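Local coordinates for protein alanyl-tRNA synthetase (Aquifex aeolicus, PDB 3G98) that probably binds tRNA through its C-terminal C-Ala domain, which brings the editing and aminoacylation functions of this alanine–tRNA ligase together on one tRNA, at residues E4-V15 / F98-L109. Numbering follows the deposited sequence.
Sequences ENVGDFTLHYGV and FPEAVKLLKEIL
Lys106 reaches Glu4 with a chain extended beyond CG, and the two side chains meet at about a right angle in a salt bridge. Lys106 NZ donates to Glu4 OE1 at 2.5 Å, unusually short, so the exact length is doubtful. Water 1 ties the pair a second time: it donates to Glu4 OE2 and accepts from Lys106 NZ at 3.1 Å. The aliphatic part of the lysine is used as well, Lys106 CG lying 3.8 Å from Leu11 CD2.

Rings carry the other end. Tyr13 CG sits between the backbone N and the carbonyl carbon (chi1 70°), which stands the ring up from its strand against the helix. One face takes Val102 CG1 in a CH-pi contact, 3.9 Å from the centroid of the Tyr13 ring and 13° off the normal, while Phe98 CE1 comes to the ring edge. Lys106 CE approaches the same ring obliquely, and Lys106 NZ lies 3.5 Å from Tyr13 OH. An alanine in place of Tyr13 would probably open a gap beside Val102 and Phe98 and take a neighbour from the end of Lys106. Phe98 is clasped between two valines, Val15 CB over the centre of one face and Val102 CG2 toward the rim of the other.

Here a beta hairpin, closed by a type II' turn from Val6 to Phe9, forms the edge of the mixed sheet of the C-Ala (DHHA1-family) domain. The C-terminal helix 98-110 covers one face of that sheet and runs nearly antiparallel to strand 9-15, at 166°. Helix 66-76 flanks it, touching Leu105 through Val69.

Aliphatic packing fills the turn end. Leu11 CD1 meets Leu105 CD2 at 3.8 Å, and Val6 CG1 lies just as far from Leu109 CB. Phe9 turns its edge to the helix, with CE1 3.5 Å from Leu109 O in the plane of the ring; Val64 touches both Phe9 and Leu109.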
ATOM      1  N   GLU A   4       5.536 -11.538  -1.162  1.00 28.03           N
ATOM      2  CA  GLU A   4       4.665 -12.697  -1.034  1.00 32.53           C
ATOM      3  C   GLU A   4       3.646 -12.755  -2.164  1.00 36.04           C
ATOM      4  O   GLU A   4       2.956 -11.774  -2.436  1.00 25.76           O
ATOM      5  CB  GLU A   4       3.920 -12.638   0.300  1.00 31.52           C
ATOM      6  CG  GLU A   4       2.894 -13.746   0.475  1.00 40.07           C
ATOM      7  CD  GLU A   4       2.211 -13.710   1.829  1.00 42.39           C
ATOM      8  OE1 GLU A   4       2.699 -12.998   2.735  1.00 32.23           O
ATOM      9  OE2 GLU A   4       1.184 -14.401   1.983  1.00 35.37           O
ATOM     10  N   ASN A   5       3.535 -13.903  -2.825  1.00 23.53           N
ATOM     11  CA  ASN A   5       2.474 -14.067  -3.807  1.00 19.34           C
ATOM     12  C   ASN A   5       1.132 -14.286  -3.121  1.00 25.35           C
ATOM     13  O   ASN A   5       1.028 -15.076  -2.181  1.00 27.54           O
ATOM     14  CB  ASN A   5       2.792 -15.208  -4.778  1.00 21.60           C
ATOM     15  CG  ASN A   5       3.965 -14.880  -5.677  1.00 28.26           C
ATOM     16  OD1 ASN A   5       4.158 -13.726  -6.065  1.00 33.21           O
ATOM     17  ND2 ASN A   5       4.770 -15.887  -5.994  1.00 45.37           N
ATOM     18  N   VAL A   6       0.119 -13.558  -3.577  1.00 23.85           N
ATOM     19  CA  VAL A   6      -1.238 -13.689  -3.053  1.00 34.82           C
ATOM     20  C   VAL A   6      -2.208 -13.748  -4.220  1.00 35.93           C
ATOM     21  O   VAL A   6      -2.371 -12.775  -4.963  1.00 32.66           O
ATOM     22  CB  VAL A   6      -1.637 -12.514  -2.130  1.00 29.46           C
ATOM     23  CG1 VAL A   6      -3.025 -12.748  -1.549  1.00 40.23           C
ATOM     24  CG2 VAL A   6      -0.614 -12.317  -1.022  1.00 28.98           C
ATOM     25  N   GLY A   7      -2.860 -14.892  -4.378  1.00 37.81           N
ATOM     26  CA  GLY A   7      -3.699 -15.108  -5.541  1.00 38.33           C
ATOM     27  C   GLY A   7      -2.835 -14.975  -6.777  1.00 26.02           C
ATOM     28  O   GLY A   7      -1.756 -15.553  -6.850  1.00 28.76           O
ATOM     29  N   ASP A   8      -3.295 -14.181  -7.738  1.00 23.13           N
ATOM     30  CA  ASP A   8      -2.575 -14.013  -8.988  1.00 22.79           C
ATOM     31  C   ASP A   8      -1.663 -12.787  -8.944  1.00 21.84           C
ATOM     32  O   ASP A   8      -1.248 -12.287  -9.987  1.00 26.32           O
ATOM     33  CB  ASP A   8      -3.569 -13.886 -10.147  1.00 33.41           C
ATOM     34  CG  ASP A   8      -2.960 -14.256 -11.485  1.00 41.71           C
ATOM     35  OD1 ASP A   8      -2.341 -15.338 -11.581  1.00 38.30           O
ATOM     36  OD2 ASP A   8      -3.112 -13.470 -12.445  1.00 46.24           O
ATOM     37  N   PHE A   9      -1.354 -12.304  -7.740  1.00 20.90           N
ATOM     38  CA  PHE A   9      -0.548 -11.089  -7.586  1.00 35.24           C
ATOM     39  C   PHE A   9       0.733 -11.338  -6.790  1.00 28.24           C
ATOM     40  O   PHE A   9       0.838 -12.331  -6.072  1.00 31.10           O
ATOM     41  CB  PHE A   9      -1.378  -9.994  -6.902  1.00 27.56           C
ATOM     42  CG  PHE A   9      -2.779  -9.878  -7.434  1.00 30.22           C
ATOM     43  CD1 PHE A   9      -3.860 -10.338  -6.690  1.00 36.31           C
ATOM     44  CD2 PHE A   9      -3.017  -9.335  -8.686  1.00 34.40           C
ATOM     45  CE1 PHE A   9      -5.153 -10.241  -7.181  1.00 39.92           C
ATOM     46  CE2 PHE A   9      -4.312  -9.234  -9.184  1.00 35.64           C
ATOM     47  CZ  PHE A   9      -5.377  -9.687  -8.431  1.00 34.18           C
ATOM     48  N   THR A  10       1.708 -10.440  -6.936  1.00 25.02           N
ATOM     49  CA  THR A  10       2.894 -10.436  -6.076  1.00 27.79           C
ATOM     50  C   THR A  10       2.855  -9.199  -5.176  1.00 29.76           C
ATOM     51  O   THR A  10       2.918  -8.058  -5.656  1.00 20.70           O
ATOM     52  CB  THR A  10       4.217 -10.450  -6.882  1.00 32.62           C
ATOM     53  OG1 THR A  10       4.299 -11.646  -7.668  1.00 36.61           O
ATOM     54  CG2 THR A  10       5.424 -10.393  -5.949  1.00 25.31           C
ATOM     55  N   LEU A  11       2.735  -9.430  -3.874  1.00 23.71           N
ATOM     56  CA  LEU A  11       2.649  -8.341  -2.904  1.00 24.65           C
ATOM     57  C   LEU A  11       4.012  -7.988  -2.323  1.00 23.48           C
ATOM     58  O   LEU A  11       4.722  -8.855  -1.818  1.00 25.91           O
ATOM     59  CB  LEU A  11       1.673  -8.691  -1.776  1.00 23.10           C
ATOM     60  CG  LEU A  11       1.548  -7.644  -0.662  1.00 19.89           C
ATOM     61  CD1 LEU A  11       0.989  -6.338  -1.201  1.00 20.60           C
ATOM     62  CD2 LEU A  11       0.674  -8.170   0.480  1.00 22.24           C
ATOM     63  N   HIS A  12       4.376  -6.712  -2.427  1.00 19.93           N
ATOM     64  CA  HIS A  12       5.580  -6.177  -1.794  1.00 25.95           C
ATOM     65  C   HIS A  12       5.145  -5.212  -0.696  1.00 23.06           C
ATOM     66  O   HIS A  12       4.390  -4.258  -0.944  1.00 23.98           O
ATOM     67  CB  HIS A  12       6.458  -5.438  -2.813  1.00 27.54           C
ATOM     68  CG  HIS A  12       6.798  -6.254  -4.019  1.00 28.29           C
ATOM     69  ND1 HIS A  12       7.872  -7.119  -4.053  1.00 27.29           N
ATOM     70  CD2 HIS A  12       6.200  -6.349  -5.231  1.00 31.66           C
ATOM     71  CE1 HIS A  12       7.919  -7.712  -5.234  1.00 33.70           C
ATOM     72  NE2 HIS A  12       6.916  -7.261  -5.967  1.00 31.23           N
ATOM     73  N   TYR A  13       5.606  -5.442   0.523  1.00 19.31           N
ATOM     74  CA  TYR A  13       5.145  -4.609   1.620  1.00 17.00           C
ATOM     75  C   TYR A  13       6.168  -4.401   2.705  1.00 25.66           C
ATOM     76  O   TYR A  13       7.054  -5.231   2.927  1.00 22.45           O
ATOM     77  CB  TYR A  13       3.835  -5.152   2.210  1.00 22.53           C
ATOM     78  CG  TYR A  13       4.009  -6.449   2.971  1.00 21.71           C
ATOM     79  CD1 TYR A  13       4.265  -6.442   4.336  1.00 24.48           C
ATOM     80  CD2 TYR A  13       3.932  -7.679   2.320  1.00 20.55           C
ATOM     81  CE1 TYR A  13       4.437  -7.630   5.043  1.00 24.32           C
ATOM     82  CE2 TYR A  13       4.099  -8.873   3.015  1.00 27.42           C
ATOM     83  CZ  TYR A  13       4.351  -8.838   4.376  1.00 31.67           C
ATOM     84  OH  TYR A  13       4.520 -10.013   5.074  1.00 35.64           O
ATOM     85  N   GLY A  14       6.030  -3.281   3.400  1.00 22.68           N
ATOM     86  CA  GLY A  14       6.916  -2.993   4.513  1.00 24.27           C
ATOM     87  C   GLY A  14       6.659  -1.621   5.077  1.00 21.52           C
ATOM     88  O   GLY A  14       6.094  -0.757   4.405  1.00 24.11           O
ATOM     89  N   VAL A  15       7.064  -1.411   6.320  1.00 20.75           N
ATOM     90  CA  VAL A  15       6.935  -0.092   6.919  1.00 17.56           C
ATOM     91  C   VAL A  15       8.322   0.386   7.313  1.00 20.67           C
ATOM     92  O   VAL A  15       9.117  -0.379   7.869  1.00 24.24           O
ATOM     93  CB  VAL A  15       5.983  -0.108   8.151  1.00 25.37           C
ATOM     94  CG1 VAL A  15       6.342  -1.247   9.090  1.00 31.17           C
ATOM     95  CG2 VAL A  15       6.021   1.223   8.868  1.00 27.98           C
ATOM     96  N   PHE A  98      -0.027  -1.411  11.310  1.00 20.07           N
ATOM     97  CA  PHE A  98       0.414  -1.824   9.973  1.00 19.95           C
ATOM     98  C   PHE A  98       0.275  -3.331   9.702  1.00 22.56           C
ATOM     99  O   PHE A  98      -0.222  -3.722   8.645  1.00 23.33           O
ATOM    100  CB  PHE A  98       1.845  -1.359   9.690  1.00 23.17           C
ATOM    101  CG  PHE A  98       2.345  -1.733   8.317  1.00 21.03           C
ATOM    102  CD1 PHE A  98       3.204  -2.815   8.146  1.00 25.57           C
ATOM    103  CD2 PHE A  98       1.963  -1.001   7.205  1.00 24.62           C
ATOM    104  CE1 PHE A  98       3.674  -3.157   6.884  1.00 25.41           C
ATOM    105  CE2 PHE A  98       2.427  -1.340   5.932  1.00 26.21           C
ATOM    106  CZ  PHE A  98       3.287  -2.420   5.778  1.00 24.56           C
ATOM    107  N   PRO A  99       0.722  -4.183  10.642  1.00 20.87           N
ATOM    108  CA  PRO A  99       0.554  -5.622  10.415  1.00 22.06           C
ATOM    109  C   PRO A  99      -0.907  -6.012  10.146  1.00 26.06           C
ATOM    110  O   PRO A  99      -1.181  -6.859   9.290  1.00 22.80           O
ATOM    111  CB  PRO A  99       1.059  -6.245  11.720  1.00 24.03           C
ATOM    112  CG  PRO A  99       2.005  -5.239  12.279  1.00 27.63           C
ATOM    113  CD  PRO A  99       1.421  -3.903  11.910  1.00 23.44           C
ATOM    114  N   GLU A 100      -1.836  -5.393  10.870  1.00 21.55           N
ATOM    115  CA  GLU A 100      -3.257  -5.663  10.689  1.00 23.01           C
ATOM    116  C   GLU A 100      -3.747  -5.158   9.319  1.00 25.77           C
ATOM    117  O   GLU A 100      -4.584  -5.795   8.664  1.00 18.21           O
ATOM    118  CB  GLU A 100      -4.060  -5.035  11.827  1.00 22.95           C
ATOM    119  CG  GLU A 100      -3.907  -5.739  13.186  1.00 27.45           C
ATOM    120  CD  GLU A 100      -2.533  -5.579  13.849  1.00 36.85           C
ATOM    121  OE1 GLU A 100      -1.782  -4.626  13.533  1.00 31.85           O
ATOM    122  OE2 GLU A 100      -2.200  -6.424  14.706  1.00 44.17           O
ATOM    123  N   ALA A 101      -3.219  -4.020   8.883  1.00 24.57           N
ATOM    124  CA  ALA A 101      -3.539  -3.498   7.549  1.00 24.43           C
ATOM    125  C   ALA A 101      -3.037  -4.447   6.456  1.00 23.26           C
ATOM    126  O   ALA A 101      -3.715  -4.649   5.437  1.00 20.42           O
ATOM    127  CB  ALA A 101      -2.944  -2.096   7.359  1.00 20.78           C
ATOM    128  N   VAL A 102      -1.852  -5.024   6.669  1.00 20.71           N
ATOM    129  CA  VAL A 102      -1.278  -5.969   5.703  1.00 23.02           C
ATOM    130  C   VAL A 102      -2.138  -7.223   5.618  1.00 20.64           C
ATOM    131  O   VAL A 102      -2.432  -7.715   4.519  1.00 20.73           O
ATOM    132  CB  VAL A 102       0.178  -6.360   6.052  1.00 29.67           C
ATOM    133  CG1 VAL A 102       0.639  -7.539   5.179  1.00 30.14           C
ATOM    134  CG2 VAL A 102       1.107  -5.165   5.873  1.00 21.72           C
ATOM    135  N   LYS A 103      -2.551  -7.732   6.775  1.00 18.37           N
ATOM    136  CA  LYS A 103      -3.430  -8.900   6.807  1.00 22.37           C
ATOM    137  C   LYS A 103      -4.711  -8.650   6.005  1.00 20.97           C
ATOM    138  O   LYS A 103      -5.108  -9.486   5.183  1.00 21.63           O
ATOM    139  CB  LYS A 103      -3.747  -9.282   8.255  1.00 28.26           C
ATOM    140  CG  LYS A 103      -4.489 -10.598   8.424  1.00 34.86           C
ATOM    141  CD  LYS A 103      -4.650 -10.943   9.908  1.00 40.42           C
ATOM    142  CE  LYS A 103      -5.733 -10.078  10.559  1.00 64.24           C
ATOM    143  NZ  LYS A 103      -5.777 -10.198  12.046  1.00 59.94           N
ATOM    144  N   LEU A 104      -5.340  -7.497   6.233  1.00 22.24           N
ATOM    145  CA  LEU A 104      -6.536  -7.098   5.485  1.00 23.33           C
ATOM    146  C   LEU A 104      -6.283  -7.031   3.978  1.00 27.35           C
ATOM    147  O   LEU A 104      -7.092  -7.510   3.192  1.00 20.88           O
ATOM    148  CB  LEU A 104      -7.074  -5.743   5.979  1.00 20.61           C
ATOM    149  CG  LEU A 104      -8.298  -5.178   5.230  1.00 27.36           C
ATOM    150  CD1 LEU A 104      -9.457  -6.163   5.247  1.00 28.58           C
ATOM    151  CD2 LEU A 104      -8.749  -3.851   5.811  1.00 28.59           C
ATOM    152  N   LEU A 105      -5.172  -6.424   3.575  1.00 21.60           N
ATOM    153  CA  LEU A 105      -4.841  -6.322   2.151  1.00 24.20           C
ATOM    154  C   LEU A 105      -4.688  -7.699   1.524  1.00 21.37           C
ATOM    155  O   LEU A 105      -5.155  -7.938   0.402  1.00 24.26           O
ATOM    156  CB  LEU A 105      -3.563  -5.488   1.933  1.00 23.14           C
ATOM    157  CG  LEU A 105      -3.100  -5.329   0.483  1.00 28.21           C
ATOM    158  CD1 LEU A 105      -4.202  -4.762  -0.396  1.00 24.32           C
ATOM    159  CD2 LEU A 105      -1.832  -4.465   0.412  1.00 25.59           C
ATOM    160  N   LYS A 106      -4.034  -8.618   2.226  1.00 20.20           N
ATOM    161  CA  LYS A 106      -3.897  -9.963   1.686  1.00 19.56           C
ATOM    162  C   LYS A 106      -5.260 -10.606   1.511  1.00 25.51           C
ATOM    163  O   LYS A 106      -5.502 -11.306   0.529  1.00 22.29           O
ATOM    164  CB  LYS A 106      -3.012 -10.835   2.576  1.00 24.42           C
ATOM    165  CG  LYS A 106      -1.547 -10.432   2.553  1.00 22.27           C
ATOM    166  CD  LYS A 106      -0.747 -11.302   3.501  1.00 28.80           C
ATOM    167  CE  LYS A 106       0.682 -10.816   3.636  1.00 34.98           C
ATOM    168  NZ  LYS A 106       1.482 -11.741   4.507  1.00 42.45           N
ATOM    169  N   GLU A 107      -6.153 -10.366   2.463  1.00 24.17           N
ATOM    170  CA  GLU A 107      -7.506 -10.915   2.377  1.00 26.49           C
ATOM    171  C   GLU A 107      -8.251 -10.283   1.209  1.00 26.88           C
ATOM    172  O   GLU A 107      -9.027 -10.945   0.512  1.00 24.55           O
ATOM    173  CB  GLU A 107      -8.262 -10.670   3.681  1.00 32.16           C
ATOM    174  CG  GLU A 107      -9.672 -11.238   3.672  1.00 35.69           C
ATOM    175  CD  GLU A 107      -9.676 -12.742   3.505  1.00 43.00           C
ATOM    176  OE1 GLU A 107      -9.410 -13.447   4.502  1.00 40.31           O
ATOM    177  OE2 GLU A 107      -9.940 -13.220   2.379  1.00 34.97           O
ATOM    178  N   ILE A 108      -8.009  -8.994   0.993  1.00 24.52           N
ATOM    179  CA  ILE A 108      -8.615  -8.300  -0.129  1.00 28.50           C
ATOM    180  C   ILE A 108      -8.115  -8.884  -1.448  1.00 25.68           C
ATOM    181  O   ILE A 108      -8.909  -9.194  -2.336  1.00 24.32           O
ATOM    182  CB  ILE A 108      -8.353  -6.786  -0.077  1.00 24.88           C
ATOM    183  CG1 ILE A 108      -9.241  -6.133   0.989  1.00 26.49           C
ATOM    184  CG2 ILE A 108      -8.612  -6.149  -1.447  1.00 28.96           C
ATOM    185  CD1 ILE A 108      -8.876  -4.681   1.291  1.00 31.62           C
ATOM    186  N   LEU A 109      -6.804  -9.060  -1.562  1.00 18.90           N
ATOM    187  CA  LEU A 109      -6.210  -9.592  -2.786  1.00 32.35           C
ATOM    188  C   LEU A 109      -6.638 -11.020  -3.100  1.00 28.80           C
ATOM    189  O   LEU A 109      -6.706 -11.409  -4.267  1.00 26.91           O
ATOM    190  CB  LEU A 109      -4.686  -9.527  -2.708  1.00 27.55           C
ATOM    191  CG  LEU A 109      -4.096  -8.116  -2.700  1.00 20.52           C
ATOM    192  CD1 LEU A 109      -2.562  -8.210  -2.694  1.00 24.05           C
ATOM    193  CD2 LEU A 109      -4.602  -7.294  -3.881  1.00 23.09           C
TER
HETATM  194  O   HOH W   1       0.553 -14.666   4.375  1.00 36.38           O